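Local coordinates for protein toll (Drosophila melanogaster, PDB 4LXR), which serves as the cell-surface receptor for activated Spaetzle, switching on the Toll pathway in dorsal-ventral patterning of the embryo and in antifungal immunity, at residues Q700-N703 with A704-G708; T376-G380 with D381-N385; V461-W465 with K466-L470. One frame throughout, in Å; residues are numbered along the deposited sequence.

Interaction 1 (Q700-N703 with A704-G708)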
loop_
_atom_site.group_PDB
_atom_site.type_symbol
_atom_site.label_atom_id
_atom_site.label_comp_id
_atom_site.label_asym_id
_atom_site.label_seq_id
_atom_site.Cartn_x
_atom_site.Cartn_y
_atom_site.Cartn_z
ATOM N N GLN A 700 -40.355 27.700 -57.518
ATOM C CA GLN A 700 -40.386 28.939 -58.281
ATOM C C GLN A 700 -41.112 30.035 -57.524
ATOM O O GLN A 700 -40.927 31.223 -57.797
ATOM C CB GLN A 700 -41.038 28.704 -59.641
ATOM C CG GLN A 700 -40.271 27.723 -60.509
ATOM C CD GLN A 700 -40.580 27.880 -61.986
ATOM O OE1 GLN A 700 -41.002 28.947 -62.431
ATOM N NE2 GLN A 700 -40.365 26.820 -62.753
ATOM N N MET A 701 -41.914 29.633 -56.547
ATOM C CA MET A 701 -42.813 30.565 -55.888
ATOM C C MET A 701 -43.334 29.982 -54.576
ATOM O O MET A 701 -43.302 28.775 -54.384
ATOM C CB MET A 701 -43.957 30.895 -56.864
ATOM C CG MET A 701 -45.283 31.299 -56.258
ATOM S SD MET A 701 -46.308 29.862 -55.922
ATOM C CE MET A 701 -47.888 30.664 -55.635
ATOM N N LEU A 702 -43.800 30.840 -53.674
ATOM C CA LEU A 702 -44.422 30.397 -52.429
ATOM C C LEU A 702 -45.745 31.131 -52.197
ATOM O O LEU A 702 -45.773 32.361 -52.119
ATOM C CB LEU A 702 -43.488 30.673 -51.251
ATOM C CG LEU A 702 -42.843 29.531 -50.481
ATOM C CD1 LEU A 702 -42.454 28.366 -51.388
ATOM C CD2 LEU A 702 -41.633 30.074 -49.729
ATOM N N ASN A 703 -46.828 30.373 -52.060
ATOM C CA ASN A 703 -48.142 30.942 -51.777
ATOM C C ASN A 703 -48.149 31.787 -50.504
ATOM O O ASN A 703 -47.429 31.490 -49.549
ATOM C CB ASN A 703 -49.183 29.826 -51.668
ATOM C CG ASN A 703 -50.587 30.301 -52.004
ATOM O OD1 ASN A 703 -50.886 31.498 -51.940
ATOM N ND2 ASN A 703 -51.461 29.358 -52.365
ATOM N N ALA A 704 -48.963 32.841 -50.497
ATOM C CA ALA A 704 -49.097 33.700 -49.320
ATOM C C ALA A 704 -49.598 32.920 -48.087
ATOM O O ALA A 704 -49.360 33.316 -46.944
ATOM C CB ALA A 704 -50.001 34.898 -49.624
ATOM N N THR A 705 -50.280 31.804 -48.325
ATOM C CA THR A 705 -50.711 30.941 -47.235
ATOM C C THR A 705 -49.523 30.247 -46.543
ATOM O O THR A 705 -49.529 30.041 -45.322
ATOM C CB THR A 705 -51.753 29.908 -47.704
ATOM O OG1 THR A 705 -52.154 29.110 -46.589
ATOM C CG2 THR A 705 -51.182 29.009 -48.785
ATOM N N VAL A 706 -48.499 29.904 -47.318
ATOM C CA VAL A 706 -47.297 29.308 -46.756
ATOM C C VAL A 706 -46.499 30.359 -45.992
ATOM O O VAL A 706 -45.934 30.077 -44.936
ATOM C CB VAL A 706 -46.420 28.667 -47.838
ATOM C CG1 VAL A 706 -45.056 28.291 -47.266
ATOM C CG2 VAL A 706 -47.109 27.445 -48.399
ATOM N N LEU A 707 -46.480 31.577 -46.521
ATOM C CA LEU A 707 -45.759 32.675 -45.886
ATOM C C LEU A 707 -46.404 33.034 -44.552
ATOM O O LEU A 707 -45.707 33.379 -43.601
ATOM C CB LEU A 707 -45.699 33.902 -46.812
ATOM C CG LEU A 707 -45.071 33.631 -48.184
ATOM C CD1 LEU A 707 -45.141 34.864 -49.084
ATOM C CD2 LEU A 707 -43.625 33.146 -48.042
ATOM N N GLY A 708 -47.733 32.942 -44.483
ATOM C CA GLY A 708 -48.449 33.204 -43.246
ATOM C C GLY A 708 -48.077 32.192 -42.171
ATOM O O GLY A 708 -47.846 32.548 -41.014
#

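Interaction 2 (T376-G380 with D381-N385)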
loop_
_atom_site.group_PDB
_atom_site.type_symbol
_atom_site.label_atom_id
_atom_site.label_comp_id
_atom_site.label_asym_id
_atom_site.label_seq_id
_atom_site.Cartn_x
_atom_site.Cartn_y
_atom_site.Cartn_z
ATOM N N THR A 376 -13.209 -22.628 2.539
ATOM C CA THR A 376 -14.316 -22.488 1.598
ATOM C C THR A 376 -15.583 -21.928 2.219
ATOM O O THR A 376 -16.509 -21.610 1.509
ATOM C CB THR A 376 -14.704 -23.819 0.968
ATOM O OG1 THR A 376 -14.883 -24.791 2.003
ATOM C CG2 THR A 376 -13.655 -24.291 -0.015
ATOM N N GLY A 377 -15.630 -21.807 3.536
ATOM C CA GLY A 377 -16.852 -21.370 4.175
ATOM C C GLY A 377 -16.607 -20.719 5.511
ATOM O O GLY A 377 -15.515 -20.808 6.075
ATOM N N ILE A 378 -17.617 -20.017 6.003
ATOM C CA ILE A 378 -17.600 -19.527 7.371
ATOM C C ILE A 378 -18.883 -20.048 7.966
ATOM O O ILE A 378 -19.976 -19.793 7.425
ATOM C CB ILE A 378 -17.575 -17.994 7.461
ATOM C CG1 ILE A 378 -16.461 -17.424 6.589
ATOM C CG2 ILE A 378 -17.400 -17.550 8.915
ATOM C CD1 ILE A 378 -16.242 -15.935 6.784
ATOM N N SER A 379 -18.764 -20.817 9.040
ATOM C CA SER A 379 -19.935 -21.483 9.588
ATOM C C SER A 379 -20.569 -20.588 10.637
ATOM O O SER A 379 -19.994 -19.566 11.021
ATOM C CB SER A 379 -19.572 -22.850 10.187
ATOM O OG SER A 379 -18.832 -22.711 11.392
ATOM N N GLY A 380 -21.755 -20.980 11.092
ATOM C CA GLY A 380 -22.449 -20.234 12.120
ATOM C C GLY A 380 -21.825 -20.312 13.502
ATOM O O GLY A 380 -22.150 -19.498 14.359
ATOM N N ASP A 381 -20.921 -21.270 13.720
ATOM C CA ASP A 381 -20.343 -21.491 15.053
ATOM C C ASP A 381 -18.895 -21.055 15.233
ATOM O O ASP A 381 -18.467 -20.788 16.357
ATOM C CB ASP A 381 -20.437 -22.971 15.446
ATOM C CG ASP A 381 -21.832 -23.376 15.881
ATOM O OD1 ASP A 381 -22.677 -22.487 16.109
ATOM O OD2 ASP A 381 -22.073 -24.594 16.010
ATOM N N ILE A 382 -18.140 -21.000 14.140
ATOM C CA ILE A 382 -16.698 -20.822 14.228
ATOM C C ILE A 382 -16.276 -19.592 15.037
ATOM O O ILE A 382 -15.336 -19.677 15.828
ATOM C CB ILE A 382 -16.013 -20.848 12.822
ATOM C CG1 ILE A 382 -14.491 -20.742 12.959
ATOM C CG2 ILE A 382 -16.542 -19.748 11.927
ATOM C CD1 ILE A 382 -13.846 -21.968 13.574
ATOM N N PHE A 383 -16.983 -18.471 14.874
ATOM C CA PHE A 383 -16.594 -17.220 15.548
ATOM C C PHE A 383 -17.586 -16.808 16.635
ATOM O O PHE A 383 -17.547 -15.674 17.108
ATOM C CB PHE A 383 -16.496 -16.055 14.544
ATOM C CG PHE A 383 -15.551 -16.296 13.399
ATOM C CD1 PHE A 383 -14.332 -16.937 13.593
ATOM C CD2 PHE A 383 -15.882 -15.868 12.121
ATOM C CE1 PHE A 383 -13.469 -17.141 12.532
ATOM C CE2 PHE A 383 -15.024 -16.074 11.057
ATOM C CZ PHE A 383 -13.815 -16.709 11.258
ATOM N N SER A 384 -18.470 -17.722 17.033
ATOM C CA SER A 384 -19.612 -17.358 17.870
ATOM C C SER A 384 -19.229 -16.956 19.286
ATOM O O SER A 384 -20.051 -16.404 20.014
ATOM C CB SER A 384 -20.638 -18.491 17.916
ATOM O OG SER A 384 -20.125 -19.582 18.661
ATOM N N ASN A 385 -17.991 -17.244 19.677
ATOM C CA ASN A 385 -17.502 -16.867 21.001
ATOM C C ASN A 385 -16.466 -15.769 20.915
ATOM O O ASN A 385 -15.774 -15.473 21.896
ATOM C CB ASN A 385 -16.900 -18.071 21.726
ATOM C CG ASN A 385 -17.941 -18.883 22.469
ATOM O OD1 ASN A 385 -18.307 -19.980 22.048
ATOM N ND2 ASN A 385 -18.418 -18.349 23.590
HETATM O O HOH W 1 -19.061 -17.895 13.272
#

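Interaction 3 (V461-W465 with K466-L470)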
loop_
_atom_site.group_PDB
_atom_site.type_symbol
_atom_site.label_atom_id
_atom_site.label_comp_id
_atom_site.label_asym_id
_atom_site.label_seq_id
_atom_site.Cartn_x
_atom_site.Cartn_y
_atom_site.Cartn_z
ATOM N N VAL A 461 -25.121 -3.612 -4.011
ATOM C CA VAL A 461 -24.847 -2.855 -2.793
ATOM C C VAL A 461 -25.945 -3.114 -1.759
ATOM O O VAL A 461 -27.032 -2.561 -1.862
ATOM C CB VAL A 461 -24.780 -1.343 -3.082
ATOM C CG1 VAL A 461 -24.505 -0.587 -1.815
ATOM C CG2 VAL A 461 -23.716 -1.050 -4.135
ATOM N N TYR A 462 -25.652 -3.956 -0.770
ATOM C CA TYR A 462 -26.647 -4.386 0.224
ATOM C C TYR A 462 -27.167 -3.288 1.148
ATOM O O TYR A 462 -26.522 -2.262 1.334
ATOM C CB TYR A 462 -26.106 -5.573 1.048
ATOM C CG TYR A 462 -26.152 -6.867 0.278
ATOM C CD1 TYR A 462 -25.253 -7.114 -0.758
ATOM C CD2 TYR A 462 -27.115 -7.832 0.562
ATOM C CE1 TYR A 462 -25.308 -8.295 -1.487
ATOM C CE2 TYR A 462 -27.166 -9.024 -0.150
ATOM C CZ TYR A 462 -26.265 -9.246 -1.176
ATOM O OH TYR A 462 -26.323 -10.423 -1.887
ATOM N N ASN A 463 -28.331 -3.529 1.740
ATOM C CA ASN A 463 -29.018 -2.538 2.572
ATOM C C ASN A 463 -28.258 -2.132 3.830
ATOM O O ASN A 463 -28.166 -0.943 4.152
ATOM C CB ASN A 463 -30.415 -3.036 2.956
ATOM C CG ASN A 463 -31.112 -2.112 3.940
ATOM O OD1 ASN A 463 -31.681 -1.091 3.557
ATOM N ND2 ASN A 463 -31.068 -2.467 5.220
ATOM N N ASP A 464 -27.725 -3.116 4.547
ATOM C CA ASP A 464 -27.036 -2.827 5.798
ATOM C C ASP A 464 -25.793 -1.971 5.588
ATOM O O ASP A 464 -25.433 -1.191 6.468
ATOM C CB ASP A 464 -26.687 -4.110 6.562
ATOM C CG ASP A 464 -26.011 -5.145 5.686
ATOM O OD1 ASP A 464 -26.540 -5.436 4.585
ATOM O OD2 ASP A 464 -24.954 -5.666 6.104
ATOM N N TRP A 465 -25.149 -2.103 4.427
ATOM C CA TRP A 465 -23.925 -1.340 4.163
ATOM C C TRP A 465 -24.252 0.145 4.072
ATOM O O TRP A 465 -23.422 0.999 4.392
ATOM C CB TRP A 465 -23.223 -1.804 2.877
ATOM C CG TRP A 465 -22.859 -3.273 2.847
ATOM C CD1 TRP A 465 -22.820 -4.133 3.906
ATOM C CD2 TRP A 465 -22.492 -4.043 1.693
ATOM N NE1 TRP A 465 -22.463 -5.391 3.483
ATOM C CE2 TRP A 465 -22.254 -5.361 2.128
ATOM C CE3 TRP A 465 -22.350 -3.746 0.335
ATOM C CZ2 TRP A 465 -21.881 -6.383 1.252
ATOM C CZ3 TRP A 465 -21.988 -4.763 -0.538
ATOM C CH2 TRP A 465 -21.752 -6.063 -0.075
ATOM N N LYS A 466 -25.470 0.450 3.636
ATOM C CA LYS A 466 -25.882 1.839 3.467
ATOM C C LYS A 466 -26.520 2.394 4.733
ATOM O O LYS A 466 -26.337 3.563 5.071
ATOM C CB LYS A 466 -26.884 1.975 2.311
ATOM C CG LYS A 466 -26.335 1.703 0.918
ATOM C CD LYS A 466 -27.436 1.877 -0.130
ATOM C CE LYS A 466 -28.577 0.898 0.131
ATOM N NZ LYS A 466 -29.576 0.830 -0.954
ATOM N N ASN A 467 -27.290 1.557 5.421
ATOM C CA ASN A 467 -28.208 2.065 6.436
ATOM C C ASN A 467 -27.954 1.578 7.853
ATOM O O ASN A 467 -28.461 2.166 8.807
ATOM C CB ASN A 467 -29.649 1.756 6.034
ATOM C CG ASN A 467 -30.031 2.402 4.718
ATOM O OD1 ASN A 467 -29.766 3.585 4.492
ATOM N ND2 ASN A 467 -30.651 1.623 3.835
ATOM N N THR A 468 -27.165 0.519 7.998
ATOM C CA THR A 468 -26.938 -0.051 9.318
ATOM C C THR A 468 -25.528 0.268 9.802
ATOM O O THR A 468 -25.307 0.496 10.982
ATOM C CB THR A 468 -27.179 -1.577 9.324
ATOM O OG1 THR A 468 -28.485 -1.861 8.810
ATOM C CG2 THR A 468 -27.070 -2.137 10.734
ATOM N N MET A 469 -24.573 0.298 8.882
ATOM C CA MET A 469 -23.191 0.580 9.244
ATOM C C MET A 469 -22.933 2.072 9.210
ATOM O O MET A 469 -22.424 2.608 8.221
ATOM C CB MET A 469 -22.234 -0.149 8.308
ATOM C CG MET A 469 -22.445 -1.640 8.327
ATOM S SD MET A 469 -21.359 -2.506 7.194
ATOM C CE MET A 469 -21.868 -4.205 7.503
ATOM N N LEU A 470 -23.280 2.738 10.304
ATOM C CA LEU A 470 -23.251 4.192 10.347
ATOM C C LEU A 470 -21.849 4.718 10.637
ATOM O O LEU A 470 -21.602 5.922 10.564
ATOM C CB LEU A 470 -24.249 4.706 11.382
ATOM C CG LEU A 470 -25.621 5.139 10.851
ATOM C CD1 LEU A 470 -26.059 4.302 9.661
ATOM C CD2 LEU A 470 -26.653 5.064 11.966
HETATM O O HOH W 2 -28.222 -0.547 -3.151
HETATM O O HOH W 3 -31.954 -0.860 0.622
HETATM O O HOH W 4 -22.973 3.288 5.549
#

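Interaction 1 (Q700-N703 with A704-G708)
In Thr-705 the methyl CG2 sits between its own N and carbonyl carbon, because OG1 takes the position anti to N (chi1 -179°). This turns CG2 back toward the start of the helix, where it meets the amide carbon of Asn-703, with CG2 3.5 Å from Asn-703 CG. In Asn-703, CG lies beside the carbonyl carbon (chi1 -154°), which brings CB and CG alongside that methyl; the two side chains cross obliquely. Asn-703 stands at the N-cap of helix 704-710. Its carbonyl O begins the helical bonding: Leu-707 N donates to Asn-703 O at 3.2 Å, lying in the carbonyl plane with an N-H...O angle of 156°. Val-706 N makes a weak, more bent bond to Asn-703 O at 2.9 Å.

On the buried side Leu-702 packs against the first turn. Its CG lies 4.1 Å from Val-706 CG1, and the two side chains cross at about a right angle. Its CD2 lies 4.0 Å from Leu-707 CD2. Leu-721 and Trp-726 also touch Leu-702. Pro-734 and Phe-738 touch Leu-707, which places the helix start of LRR 18 against helix 733-740 in the C-terminal LRRCT region.

Chemically, the Asn-703 carbonyl takes up the N-H of Leu-707 well and that of Val-706 only weakly. The first turn is thus held to its N-cap residue through the backbone, while the Leu-702, Val-706 and Leu-707 side is apolar.

Interaction 2 (T376-G380 with D381-N385)
This is the convex-side turn of leucine-rich repeat LRR 10, where the short strand 377-378 runs into a type I beta turn, Asp-381 to Ser-384. The apolar contact is centred on the CG2 methyl of Ile-378. That methyl lies anti to the backbone N and reaches Phe-383 CE2 at 3.5 Å. It approaches the ring obliquely. The same Ile-378 CG2 is 3.8 Å from Ile-382 CG2, and the isoleucine side chains cross at about a right angle. Ile-382 CG2 in turn lies over the centre of the Phe-383 ring, 3.7 Å above its plane. The ring is therefore covered on that face from within the turn.

The polar half is built around Ser-379. Its OG, between N and the carbonyl carbon (chi1 71°), accepts weak bonds from two successive amides: Ile-382 N to Ser-379 OG at 3.3 Å and Asp-381 N to Ser-379 OG at 3.4 Å. Its stronger polar partner is the Asp-356 carboxylate, so the hydroxyl joins this turn to a residue of LRR 9. Water 1 bridges the bend, donating to Ser-379 O and accepting from Phe-383 N at 2.7 Å. Ser-384 closes the turn on Asp-381 O through both N and OG; Ser-384 OG to Asp-381 O is 3.1 Å.

Strand 377-378 pairs in parallel with strand 401-402 of the next repeat. Ile-378 also touches Met-394, Ala-406 and Phe-407 there, and Ile-382 touches Phe-359 on the preceding side.

Interaction 3 (V461-W465 with K466-L470)
Asn-467 and Asn-463 meet through their side-chain amides, one turn apart on helix 463-467. Asn-467 ND2 donates to Asn-463 OD1 at 2.9 Å. The acceptor lies in the Asn-467 amide plane, but the donor stands well above the plane of the Asn-463 amide, and the two planes are 56° apart. Asn-463 O takes two backbone donors: Asn-467 N at 2.9 Å, nearly in line with the carbonyl, and Lys-466 N at 3.1 Å from above its plane. Asp-464 O is likewise gripped twice, by Met-469 N at 3.0 Å and Thr-468 N at 2.9 Å.

Met-469, extended beyond CG, runs alongside Trp-465. Its CE is 3.7 Å from Trp-465 CD1, and the sulfur makes an oblique Met-aromatic contact. Tyr-462 CB covers one face of that indole. Lys-466 CG lies 4.0 Å from Val-461 CG1. A bend at chi3 (-61°) then takes Lys-466 CE past Tyr-462 O at 4.0 Å and NZ to water 2, which donates to Val-461 O, and to Glu-488 O.

Further out, Asn-439 OD1 accepts from Asn-463 ND2, and Ser-440 OG bonds Asp-464 OD2. An alanine in place of Asn-467 would probably cost Asn-463 OD1 that amide donor, leaving it to water 3 and a weak bond from Gln-437.

The short helix of LRR 13 is thus tied by polar groups to loops on both sides. Each of two successive carbonyls is gripped by two N-H groups, and the bonding shifts from i+3/i+4 to i+4/i+5. The sulfur and indole supply the apolar part.

All three are local contacts within a leucine-rich repeat: a helix start, a beta turn and a short helix. They follow one another along the ectodomain as interaction 2, interaction 3 and interaction 1. Interactions 2 and 3, in LRR 10 and LRR 13, have centres 22 Å apart and nearest atoms about 12 Å apart, so they do not touch. Interaction 1, in LRR 18, is remote: its centre is 67 Å from that of interaction 3 and 85 Å from that of interaction 2. No other protein chain touches any of them. In interaction 2 the side chain of Ser-384 is about 13 Å from a bound N-acetylglucosamine. In interaction 3 the side chain of Tyr-462 is about 10 Å from a bound N-acetylglucosamine.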